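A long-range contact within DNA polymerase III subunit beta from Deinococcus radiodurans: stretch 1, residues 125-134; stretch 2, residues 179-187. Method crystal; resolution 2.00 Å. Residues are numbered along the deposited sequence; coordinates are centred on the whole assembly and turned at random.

Stretch 1 125-134: DVSLDGGELS
Stretch 2 (179-187) DFPASGDGK

Stretch 1 runs as a strand over V126-D129 (phi/psi -135/156, -135/128, -140/177, -85/123; V126 chi1 -143°) and turns into a helix from G130 onward. D129, chi1 t, caps the helix N-terminus: its OD2 accepts from E132 N (2.9 Å, N-H...O angle 155°). L133 N to D129 O (3.0 Å) and S134 N to G130 O (2.9 Å) are the first helical bonds. Stretch 2 begins as a strand that passes this helix almost exactly antiparallel, at 177°, with the axes 8.4 Å apart at closest approach. No hydrogen bond joins the stretches, so the 439 Å² they bury rests on packing.

D179 (-90/142) lies out of reach. F180 (-150/156; chi1 61°, chi2 -82°) points its CB toward stretch 1; F180 CA is 6.4 Å from E132 CA. Its ring packs against two leucines: F180 CZ lies 3.6 Å from L133 CD1, and F180 CE2 4.4 Å from L128 CD2, which sits at the ring edge near its plane. L133 is t, p; L128 is p, p. E132 (m, m, chi3 0°) points its CB toward stretch 2 and brings OE1 to 4.1 Å from F180 CB and 3.6 Å from P181 CD (P181 -60/140, C-gamma exo); both partners are carbons, so these are van der Waals contacts.

A182 CA (-142/146) is 5.3 Å from L128 CA, which marks the register. At S183 (-90/84, chi1 t), CB points toward stretch 1 and lies 3.2 Å from S127 O. S127 O and S183 O are also 3.2 Å apart, but both are acceptors and cannot bond. S183 O further approaches V126 CG1 (3.9 Å).

After G184 (-118/99) and D185 (-146/91, t), G186 CA (-143/-174) is 6.0 Å from V126 CA and 4.4 Å from V126 CG2. An ideal CB there would come within 3.2 Å of V126 CG2, a tight approach that glycine avoids. K187 (-104/156; p, t, t, t) makes no contact.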

ATOM      1  N   ASP A 125     -16.936  15.269  33.107  1.00 65.38           N
ATOM      2  CA  ASP A 125     -17.086  14.304  34.204  1.00 65.37           C
ATOM      3  C   ASP A 125     -15.744  13.690  34.610  1.00 64.48           C
ATOM      4  O   ASP A 125     -15.472  13.521  35.794  1.00 67.50           O
ATOM      5  CB  ASP A 125     -18.086  13.202  33.833  1.00 64.34           C
ATOM      6  CG  ASP A 125     -19.514  13.718  33.730  1.00 66.31           C
ATOM      7  OD1 ASP A 125     -19.927  14.509  34.608  1.00 66.72           O
ATOM      8  OD2 ASP A 125     -20.221  13.336  32.770  1.00 63.59           O
ATOM      9  N   VAL A 126     -14.919  13.350  33.628  1.00 61.41           N
ATOM     10  CA  VAL A 126     -13.554  12.895  33.878  1.00 61.26           C
ATOM     11  C   VAL A 126     -12.626  13.593  32.905  1.00 59.88           C
ATOM     12  O   VAL A 126     -13.047  14.020  31.830  1.00 58.71           O
ATOM     13  CB  VAL A 126     -13.374  11.371  33.667  1.00 60.46           C
ATOM     14  CG1 VAL A 126     -12.401  10.798  34.691  1.00 63.38           C
ATOM     15  CG2 VAL A 126     -14.700  10.650  33.748  1.00 60.05           C
ATOM     16  N   SER A 127     -11.363  13.690  33.289  1.00 60.91           N
ATOM     17  CA  SER A 127     -10.319  14.259  32.454  1.00 62.90           C
ATOM     18  C   SER A 127      -9.091  13.353  32.509  1.00 62.72           C
ATOM     19  O   SER A 127      -8.642  12.984  33.586  1.00 65.19           O
ATOM     20  CB  SER A 127      -9.979  15.657  32.956  1.00 68.41           C
ATOM     21  OG  SER A 127      -8.939  16.245  32.200  1.00 71.96           O
ATOM     22  N   LEU A 128      -8.570  12.960  31.352  1.00 60.09           N
ATOM     23  CA  LEU A 128      -7.299  12.220  31.296  1.00 59.38           C
ATOM     24  C   LEU A 128      -6.462  12.710  30.119  1.00 59.33           C
ATOM     25  O   LEU A 128      -6.898  13.568  29.353  1.00 58.27           O
ATOM     26  CB  LEU A 128      -7.533  10.699  31.194  1.00 58.49           C
ATOM     27  CG  LEU A 128      -8.702  10.267  30.329  1.00 57.46           C
ATOM     28  CD1 LEU A 128      -8.286  10.348  28.871  1.00 58.34           C
ATOM     29  CD2 LEU A 128      -9.168   8.861  30.679  1.00 57.82           C
ATOM     30  N   ASP A 129      -5.254  12.179  29.984  1.00 57.01           N
ATOM     31  CA  ASP A 129      -4.421  12.516  28.835  1.00 56.66           C
ATOM     32  C   ASP A 129      -4.771  11.630  27.635  1.00 53.18           C
ATOM     33  O   ASP A 129      -4.688  10.406  27.721  1.00 48.77           O
ATOM     34  CB  ASP A 129      -2.940  12.379  29.149  1.00 58.57           C
ATOM     35  CG  ASP A 129      -2.074  12.839  27.995  1.00 61.12           C
ATOM     36  OD1 ASP A 129      -1.787  14.055  27.904  1.00 63.94           O
ATOM     37  OD2 ASP A 129      -1.710  11.991  27.162  1.00 60.13           O
ATOM     38  N   GLY A 130      -5.139  12.262  26.519  1.00 50.55           N
ATOM     39  CA  GLY A 130      -5.550  11.535  25.315  1.00 49.55           C
ATOM     40  C   GLY A 130      -4.484  10.647  24.696  1.00 48.82           C
ATOM     41  O   GLY A 130      -4.789   9.581  24.165  1.00 47.21           O
ATOM     42  N   GLY A 131      -3.234  11.086  24.759  1.00 51.93           N
ATOM     43  CA  GLY A 131      -2.105  10.297  24.266  1.00 52.45           C
ATOM     44  C   GLY A 131      -1.879   9.030  25.080  1.00 48.71           C
ATOM     45  O   GLY A 131      -1.631   7.968  24.524  1.00 46.76           O
ATOM     46  N   GLU A 132      -1.965   9.154  26.400  1.00 49.42           N
ATOM     47  CA  GLU A 132      -1.838   8.006  27.288  1.00 47.99           C
ATOM     48  C   GLU A 132      -2.974   7.037  27.002  1.00 44.28           C
ATOM     49  O   GLU A 132      -2.761   5.831  26.869  1.00 41.32           O
ATOM     50  CB  GLU A 132      -1.885   8.434  28.757  1.00 50.99           C
ATOM     51  CG  GLU A 132      -0.684   9.248  29.237  1.00 55.58           C
ATOM     52  CD  GLU A 132       0.544   8.408  29.536  1.00 57.23           C
ATOM     53  OE1 GLU A 132       0.500   7.164  29.375  1.00 57.02           O
ATOM     54  OE2 GLU A 132       1.567   9.003  29.929  1.00 63.14           O
ATOM     55  N   LEU A 133      -4.185   7.571  26.896  1.00 43.86           N
ATOM     56  CA  LEU A 133      -5.362   6.739  26.651  1.00 43.07           C
ATOM     57  C   LEU A 133      -5.274   6.022  25.301  1.00 41.40           C
ATOM     58  O   LEU A 133      -5.591   4.847  25.206  1.00 41.34           O
ATOM     59  CB  LEU A 133      -6.629   7.587  26.726  1.00 43.38           C
ATOM     60  CG  LEU A 133      -7.935   6.830  26.491  1.00 42.38           C
ATOM     61  CD1 LEU A 133      -8.125   5.783  27.583  1.00 40.77           C
ATOM     62  CD2 LEU A 133      -9.106   7.810  26.493  1.00 44.13           C
ATOM     63  N   SER A 134      -4.843   6.733  24.268  1.00 39.85           N
ATOM     64  CA  SER A 134      -4.691   6.156  22.938  1.00 40.05           C
ATOM     65  C   SER A 134      -3.676   5.017  22.891  1.00 41.21           C
ATOM     66  O   SER A 134      -3.939   3.971  22.307  1.00 40.67           O
ATOM     67  CB  SER A 134      -4.277   7.236  21.941  1.00 42.39           C
ATOM     68  OG  SER A 134      -4.231   6.695  20.627  1.00 43.83           O
ATOM     69  N   ASP A 179      -2.110  -0.321  32.199  1.00 42.15           N
ATOM     70  CA  ASP A 179      -2.310   0.707  33.230  1.00 45.77           C
ATOM     71  C   ASP A 179      -1.679   1.988  32.740  1.00 47.75           C
ATOM     72  O   ASP A 179      -0.624   1.950  32.105  1.00 49.60           O
ATOM     73  CB  ASP A 179      -1.632   0.298  34.551  1.00 47.57           C
ATOM     74  CG  ASP A 179      -2.365  -0.823  35.263  1.00 48.97           C
ATOM     75  OD1 ASP A 179      -3.605  -0.744  35.395  1.00 50.48           O
ATOM     76  OD2 ASP A 179      -1.721  -1.806  35.679  1.00 51.79           O
ATOM     77  N   PHE A 180      -2.320   3.118  33.030  1.00 48.44           N
ATOM     78  CA  PHE A 180      -1.803   4.418  32.628  1.00 50.76           C
ATOM     79  C   PHE A 180      -2.223   5.531  33.616  1.00 52.38           C
ATOM     80  O   PHE A 180      -3.210   5.375  34.329  1.00 51.50           O
ATOM     81  CB  PHE A 180      -2.261   4.725  31.194  1.00 47.88           C
ATOM     82  CG  PHE A 180      -3.757   4.791  31.021  1.00 45.12           C
ATOM     83  CD1 PHE A 180      -4.506   3.638  30.869  1.00 44.02           C
ATOM     84  CD2 PHE A 180      -4.413   6.019  30.987  1.00 47.71           C
ATOM     85  CE1 PHE A 180      -5.885   3.697  30.707  1.00 43.73           C
ATOM     86  CE2 PHE A 180      -5.794   6.088  30.823  1.00 44.24           C
ATOM     87  CZ  PHE A 180      -6.530   4.926  30.679  1.00 43.44           C
ATOM     88  N   PRO A 181      -1.464   6.648  33.674  1.00 57.61           N
ATOM     89  CA  PRO A 181      -1.827   7.763  34.569  1.00 59.84           C
ATOM     90  C   PRO A 181      -3.207   8.360  34.282  1.00 60.78           C
ATOM     91  O   PRO A 181      -3.594   8.519  33.121  1.00 57.09           O
ATOM     92  CB  PRO A 181      -0.737   8.813  34.300  1.00 62.85           C
ATOM     93  CG  PRO A 181       0.394   8.064  33.684  1.00 62.60           C
ATOM     94  CD  PRO A 181      -0.212   6.916  32.943  1.00 59.01           C
ATOM     95  N   ALA A 182      -3.936   8.698  35.339  1.00 65.97           N
ATOM     96  CA  ALA A 182      -5.267   9.273  35.190  1.00 69.57           C
ATOM     97  C   ALA A 182      -5.513  10.360  36.240  1.00 78.11           C
ATOM     98  O   ALA A 182      -4.997  10.294  37.360  1.00 79.49           O
ATOM     99  CB  ALA A 182      -6.322   8.180  35.285  1.00 68.17           C
ATOM    100  N   SER A 183      -6.271  11.384  35.852  1.00 84.53           N
ATOM    101  CA  SER A 183      -6.808  12.349  36.808  1.00 92.29           C
ATOM    102  C   SER A 183      -8.135  11.723  37.191  1.00 92.95           C
ATOM    103  O   SER A 183      -9.185  12.029  36.618  1.00 96.21           O
ATOM    104  CB  SER A 183      -6.970  13.732  36.174  1.00 93.98           C
ATOM    105  OG  SER A 183      -7.200  14.723  37.159  1.00100.01           O
ATOM    106  N   GLY A 184      -8.061  10.811  38.154  1.00 93.43           N
ATOM    107  CA  GLY A 184      -8.951   9.659  38.156  1.00 90.99           C
ATOM    108  C   GLY A 184      -9.894   9.519  39.326  1.00 90.49           C
ATOM    109  O   GLY A 184      -9.505   9.063  40.390  1.00 95.66           O
ATOM    110  N   ASP A 185     -11.136   9.933  39.136  1.00 85.80           N
ATOM    111  CA  ASP A 185     -12.222   9.410  39.932  1.00 83.11           C
ATOM    112  C   ASP A 185     -13.424   9.373  38.999  1.00 78.42           C
ATOM    113  O   ASP A 185     -14.130  10.364  38.860  1.00 82.03           O
ATOM    114  CB  ASP A 185     -12.472  10.306  41.137  1.00 88.39           C
ATOM    115  CG  ASP A 185     -13.140   9.567  42.291  1.00 91.50           C
ATOM    116  OD1 ASP A 185     -12.843   8.367  42.511  1.00 89.52           O
ATOM    117  OD2 ASP A 185     -13.957  10.201  42.989  1.00 93.85           O
ATOM    118  N   GLY A 186     -13.621   8.249  38.320  1.00 69.21           N
ATOM    119  CA  GLY A 186     -14.714   8.112  37.355  1.00 66.12           C
ATOM    120  C   GLY A 186     -15.321   6.730  37.392  1.00 61.97           C
ATOM    121  O   GLY A 186     -14.971   5.918  38.234  1.00 60.18           O
ATOM    122  N   LYS A 187     -16.238   6.446  36.482  1.00 59.10           N
ATOM    123  CA  LYS A 187     -16.887   5.140  36.532  1.00 58.23           C
ATOM    124  C   LYS A 187     -16.367   4.183  35.464  1.00 52.39           C
ATOM    125  O   LYS A 187     -15.850   4.600  34.427  1.00 52.34           O
ATOM    126  CB  LYS A 187     -18.412   5.257  36.473  1.00 61.20           C
ATOM    127  CG  LYS A 187     -18.990   5.752  35.164  1.00 60.12           C
ATOM    128  CD  LYS A 187     -20.505   5.650  35.177  1.00 62.57           C
ATOM    129  CE  LYS A 187     -21.091   5.964  33.817  1.00 62.16           C
ATOM    130  NZ  LYS A 187     -22.578   5.936  33.889  1.00 64.65           N
TER